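Local coordinates for protein berberine bridge enzyme-like 28 (Arabidopsis thaliana, PDB 5D79) that binds flavin-adenine dinucleotide as an FAD-linked oxidoreductase of the berberine bridge enzyme family and takes part in adaptation to salt stress, at residues A[166-174]-A[187-198]. Residues are numbered along the deposited sequence; the frame is centred on the assembly and turned at random.
Sequences SLAFPAGIH and GYGTLLRKYGLA. With FAD (flavin-adenine dinucleotide), chain E.
Phe169 has CG opposite its backbone N (chi1 -173°), which carries the far rim of the ring to Ala198, while Leu191, with CG opposite its carbonyl carbon (chi1 -73°), lays CD1 against Ala168 CB. Together they frame Pro170, the centre of an inverse gamma turn in this PCMH-type FAD-binding domain, and the site illustrates how two segments can join without direct hydrogen bonds. One edge of the Pro170 ring rests on the turn and short helix of 187-198: Pro170 CB lies 4.0 Å from Leu191 CB, Pro170 CG meets Tyr195 CB, and the Pro170 and Tyr195 side chains cross at about a right angle. Tyr195 sends its hydroxyl elsewhere, to the carbonyl of Asp248. On the Phe169 ring, CE2 comes within 3.7 Å of Ala198 CB.

Nearer the flavin the backbones take over. Gly189 CA directs a C-H at Ala171 O (3.2 Å, angle at H 151°), and Gly172 CA makes a similar contact with Tyr188 O. Two waters donate to the same Ala171 O and accept from Leu191 N and Thr190 N, so one carbonyl of 166-174 ties both amides to its own segment. The same segments line the flavin site: flavin N3 sits over the centre of one face of the Tyr188 ring, the His174 ring has C6 of the flavin over its centre, and Tyr188 N donates to FAD O2 at 3.1 Å.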
loop_
_atom_site.group_PDB
_atom_site.type_symbol
_atom_site.label_atom_id
_atom_site.label_comp_id
_atom_site.label_asym_id
_atom_site.label_seq_id
_atom_site.Cartn_x
_atom_site.Cartn_y
_atom_site.Cartn_z
ATOM N N SER A 166 19.461 12.079 9.987
ATOM C CA SER A 166 20.205 10.827 9.919
ATOM C C SER A 166 19.336 9.584 10.187
ATOM O O SER A 166 19.856 8.480 10.327
ATOM C CB SER A 166 21.386 10.867 10.899
ATOM O OG SER A 166 20.948 11.009 12.239
ATOM N N LEU A 167 18.021 9.760 10.255
ATOM C CA LEU A 167 17.114 8.629 10.414
ATOM C C LEU A 167 16.000 8.678 9.387
ATOM O O LEU A 167 15.686 9.735 8.842
ATOM C CB LEU A 167 16.509 8.593 11.815
ATOM C CG LEU A 167 17.399 8.268 13.015
ATOM C CD1 LEU A 167 16.538 8.138 14.266
ATOM C CD2 LEU A 167 18.200 7.015 12.773
ATOM N N ALA A 168 15.406 7.519 9.133
ATOM C CA ALA A 168 14.351 7.382 8.142
ATOM C C ALA A 168 13.415 6.247 8.528
ATOM O O ALA A 168 13.603 5.582 9.545
ATOM C CB ALA A 168 14.945 7.127 6.750
ATOM N N PHE A 169 12.394 6.025 7.719
ATOM C CA PHE A 169 11.609 4.834 7.888
ATOM C C PHE A 169 11.213 4.342 6.510
ATOM O O PHE A 169 10.817 5.135 5.662
ATOM C CB PHE A 169 10.386 5.081 8.776
ATOM C CG PHE A 169 9.646 3.823 9.104
ATOM C CD1 PHE A 169 10.143 2.946 10.053
ATOM C CD2 PHE A 169 8.482 3.487 8.425
ATOM C CE1 PHE A 169 9.487 1.764 10.332
ATOM C CE2 PHE A 169 7.814 2.301 8.703
ATOM C CZ PHE A 169 8.312 1.446 9.655
ATOM N N PRO A 170 11.345 3.024 6.279
ATOM C CA PRO A 170 11.071 2.419 4.977
ATOM C C PRO A 170 9.579 2.155 4.743
ATOM O O PRO A 170 9.090 1.091 5.103
ATOM C CB PRO A 170 11.858 1.112 5.045
ATOM C CG PRO A 170 11.813 0.744 6.494
ATOM C CD PRO A 170 11.856 2.036 7.250
ATOM N N ALA A 171 8.867 3.124 4.170
ATOM C CA ALA A 171 7.470 2.936 3.772
ATOM C C ALA A 171 7.290 3.449 2.347
ATOM O O ALA A 171 8.284 3.714 1.664
ATOM C CB ALA A 171 6.528 3.646 4.730
ATOM N N GLY A 172 6.044 3.600 1.902
ATOM C CA GLY A 172 5.770 3.975 0.522
ATOM C C GLY A 172 6.136 5.399 0.142
ATOM O O GLY A 172 6.482 6.227 0.998
ATOM N N ILE A 173 6.061 5.713 -1.149
ATOM C CA ILE A 173 6.433 7.069 -1.574
ATOM C C ILE A 173 5.278 8.076 -1.513
ATOM O O ILE A 173 5.520 9.273 -1.543
ATOM C CB ILE A 173 7.018 7.108 -3.026
ATOM C CG1 ILE A 173 5.912 6.935 -4.071
ATOM C CG2 ILE A 173 8.165 6.100 -3.196
ATOM C CD1 ILE A 173 6.378 7.066 -5.499
ATOM N N HIS A 174 4.037 7.602 -1.428
ATOM C CA HIS A 174 2.880 8.494 -1.525
ATOM C C HIS A 174 2.413 8.991 -0.134
ATOM O O HIS A 174 1.964 8.211 0.707
ATOM C CB HIS A 174 1.743 7.791 -2.282
ATOM C CG HIS A 174 2.074 7.462 -3.711
ATOM N ND1 HIS A 174 2.741 6.311 -4.080
ATOM C CD2 HIS A 174 1.828 8.134 -4.861
ATOM C CE1 HIS A 174 2.888 6.286 -5.393
ATOM N NE2 HIS A 174 2.346 7.382 -5.891
ATOM N N GLY A 187 4.079 -2.886 2.643
ATOM C CA GLY A 187 4.521 -1.509 2.455
ATOM C C GLY A 187 5.926 -1.322 1.916
ATOM O O GLY A 187 6.878 -1.296 2.677
ATOM N N TYR A 188 6.061 -1.169 0.604
ATOM C CA TYR A 188 7.379 -0.939 0.014
ATOM C C TYR A 188 7.505 0.497 -0.508
ATOM O O TYR A 188 6.506 1.171 -0.793
ATOM C CB TYR A 188 7.670 -1.946 -1.112
ATOM C CG TYR A 188 6.846 -1.794 -2.383
ATOM C CD1 TYR A 188 7.119 -0.789 -3.308
ATOM C CD2 TYR A 188 5.818 -2.677 -2.674
ATOM C CE1 TYR A 188 6.374 -0.648 -4.468
ATOM C CE2 TYR A 188 5.063 -2.546 -3.837
ATOM C CZ TYR A 188 5.348 -1.530 -4.733
ATOM O OH TYR A 188 4.605 -1.411 -5.894
ATOM N N GLY A 189 8.748 0.947 -0.628
ATOM C CA GLY A 189 9.083 2.271 -1.124
ATOM C C GLY A 189 10.565 2.239 -1.457
ATOM O O GLY A 189 11.147 1.153 -1.586
ATOM N N THR A 190 11.197 3.403 -1.552
ATOM C CA THR A 190 12.561 3.478 -2.068
ATOM C C THR A 190 13.684 2.898 -1.185
ATOM O O THR A 190 14.851 2.945 -1.577
ATOM C CB THR A 190 12.930 4.931 -2.377
ATOM O OG1 THR A 190 12.874 5.694 -1.172
ATOM C CG2 THR A 190 11.948 5.513 -3.370
ATOM N N LEU A 191 13.351 2.354 -0.016
ATOM C CA LEU A 191 14.367 1.773 0.862
ATOM C C LEU A 191 14.212 0.264 1.021
ATOM O O LEU A 191 14.853 -0.336 1.875
ATOM C CB LEU A 191 14.322 2.426 2.246
ATOM C CG LEU A 191 14.850 3.854 2.440
ATOM C CD1 LEU A 191 14.407 4.429 3.793
ATOM C CD2 LEU A 191 16.364 3.886 2.314
ATOM N N LEU A 192 13.366 -0.354 0.203
ATOM C CA LEU A 192 13.019 -1.758 0.412
ATOM C C LEU A 192 14.203 -2.685 0.206
ATOM O O LEU A 192 14.262 -3.752 0.804
ATOM C CB LEU A 192 11.876 -2.188 -0.511
ATOM C CG LEU A 192 12.163 -2.767 -1.905
ATOM C CD1 LEU A 192 10.909 -3.458 -2.427
ATOM C CD2 LEU A 192 12.599 -1.680 -2.860
ATOM N N ARG A 193 15.149 -2.286 -0.633
ATOM C CA ARG A 193 16.277 -3.162 -0.925
ATOM C C ARG A 193 17.297 -3.099 0.205
ATOM O O ARG A 193 18.122 -3.979 0.368
ATOM C CB ARG A 193 16.922 -2.793 -2.268
ATOM C CG ARG A 193 15.995 -2.957 -3.492
ATOM C CD ARG A 193 16.800 -2.955 -4.794
ATOM N NE ARG A 193 17.655 -4.139 -4.937
ATOM C CZ ARG A 193 18.975 -4.154 -4.751
ATOM N NH1 ARG A 193 19.622 -3.049 -4.408
ATOM N NH2 ARG A 193 19.656 -5.281 -4.911
ATOM N N LYS A 194 17.197 -2.061 1.011
ATOM C CA LYS A 194 18.160 -1.812 2.065
ATOM C C LYS A 194 17.616 -2.292 3.395
ATOM O O LYS A 194 18.319 -2.949 4.168
ATOM C CB LYS A 194 18.480 -0.312 2.111
ATOM C CG LYS A 194 19.371 0.137 3.242
ATOM C CD LYS A 194 20.804 -0.076 2.894
ATOM C CE LYS A 194 21.712 0.596 3.891
ATOM N NZ LYS A 194 23.078 0.117 3.623
ATOM N N TYR A 195 16.345 -1.970 3.640
ATOM C CA TYR A 195 15.719 -2.176 4.936
ATOM C C TYR A 195 14.448 -3.007 4.891
ATOM O O TYR A 195 13.882 -3.313 5.933
ATOM C CB TYR A 195 15.417 -0.829 5.583
ATOM C CG TYR A 195 16.663 -0.100 6.023
ATOM C CD1 TYR A 195 17.542 -0.688 6.927
ATOM C CD2 TYR A 195 16.973 1.166 5.527
ATOM C CE1 TYR A 195 18.698 -0.031 7.341
ATOM C CE2 TYR A 195 18.125 1.829 5.933
ATOM C CZ TYR A 195 18.982 1.225 6.839
ATOM O OH TYR A 195 20.120 1.863 7.260
ATOM N N GLY A 196 14.004 -3.390 3.698
ATOM C CA GLY A 196 12.795 -4.191 3.562
ATOM C C GLY A 196 11.515 -3.377 3.614
ATOM O O GLY A 196 11.506 -2.188 3.291
ATOM N N LEU A 197 10.426 -4.014 4.026
ATOM C CA LEU A 197 9.116 -3.358 4.026
ATOM C C LEU A 197 8.912 -2.632 5.348
ATOM O O LEU A 197 9.659 -2.846 6.302
ATOM C CB LEU A 197 7.980 -4.372 3.793
ATOM C CG LEU A 197 8.077 -5.323 2.591
ATOM C CD1 LEU A 197 6.935 -6.332 2.612
ATOM C CD2 LEU A 197 8.084 -4.550 1.286
ATOM N N ALA A 198 7.905 -1.776 5.405
ATOM C CA ALA A 198 7.543 -1.120 6.660
ATOM C C ALA A 198 7.224 -2.164 7.731
ATOM O O ALA A 198 7.667 -2.051 8.868
ATOM C CB ALA A 198 6.353 -0.174 6.452
HETATM P PA FAD E . -7.396 2.305 3.966
HETATM O O1A FAD E . -8.438 2.243 2.878
HETATM O O2A FAD E . -7.776 3.240 5.091
HETATM O O5B FAD E . -7.087 0.813 4.504
HETATM C C5B FAD E . -6.875 -0.266 3.604
HETATM C C4B FAD E . -7.158 -1.632 4.242
HETATM O O4B FAD E . -6.517 -1.702 5.503
HETATM C C3B FAD E . -8.648 -1.839 4.472
HETATM O O3B FAD E . -9.014 -3.188 4.270
HETATM C C2B FAD E . -8.826 -1.434 5.925
HETATM O O2B FAD E . -9.921 -2.086 6.541
HETATM C C1B FAD E . -7.475 -1.782 6.544
HETATM N N9A FAD E . -7.081 -0.922 7.681
HETATM C C8A FAD E . -6.770 0.419 7.684
HETATM N N7A FAD E . -6.446 0.782 8.952
HETATM C C5A FAD E . -6.544 -0.303 9.757
HETATM C C6A FAD E . -6.335 -0.509 11.121
HETATM N N6A FAD E . -5.730 0.411 11.864
HETATM N N1A FAD E . -6.520 -1.767 11.660
HETATM C C2A FAD E . -6.902 -2.816 10.852
HETATM N N3A FAD E . -7.111 -2.605 9.503
HETATM C C4A FAD E . -6.936 -1.376 8.964
HETATM N N1 FAD E . 1.535 0.738 -1.451
HETATM C C2 FAD E . 2.882 0.417 -1.494
HETATM O O2 FAD E . 3.366 -0.365 -0.667
HETATM N N3 FAD E . 3.690 0.997 -2.464
HETATM C C4 FAD E . 3.174 1.887 -3.392
HETATM O O4 FAD E . 3.941 2.468 -4.161
HETATM C C4X FAD E . 1.822 2.225 -3.331
HETATM N N5 FAD E . 1.295 3.210 -4.152
HETATM C C5X FAD E . 0.045 3.740 -3.866
HETATM C C6 FAD E . -0.416 4.890 -4.503
HETATM C C7 FAD E . -1.680 5.407 -4.210
HETATM C C7M FAD E . -2.170 6.639 -4.911
HETATM C C8 FAD E . -2.476 4.798 -3.238
HETATM C C8M FAD E . -3.848 5.318 -2.922
HETATM C C9 FAD E . -2.018 3.649 -2.604
HETATM C C9A FAD E . -0.784 3.089 -2.950
HETATM N N10 FAD E . -0.338 1.923 -2.347
HETATM C C10 FAD E . 1.018 1.662 -2.332
HETATM C "C1'" FAD E . -1.300 1.007 -1.656
HETATM C "C2'" FAD E . -1.486 1.319 -0.183
HETATM O "O2'" FAD E . -0.281 1.051 0.501
HETATM C "C3'" FAD E . -2.625 0.448 0.331
HETATM O "O3'" FAD E . -3.817 0.854 -0.306
HETATM C "C4'" FAD E . -2.836 0.601 1.818
HETATM O "O4'" FAD E . -3.479 -0.538 2.326
HETATM C "C5'" FAD E . -3.760 1.770 2.074
HETATM O "O5'" FAD E . -3.680 2.120 3.436
HETATM P P FAD E . -4.652 3.283 3.958
HETATM O O1P FAD E . -4.643 3.321 5.463
HETATM O O2P FAD E . -4.258 4.618 3.376
HETATM O O3P FAD E . -6.027 2.796 3.270
HETATM O O HOH W 1 10.992 2.405 1.701
HETATM O O HOH W 2 9.573 5.316 -0.161
#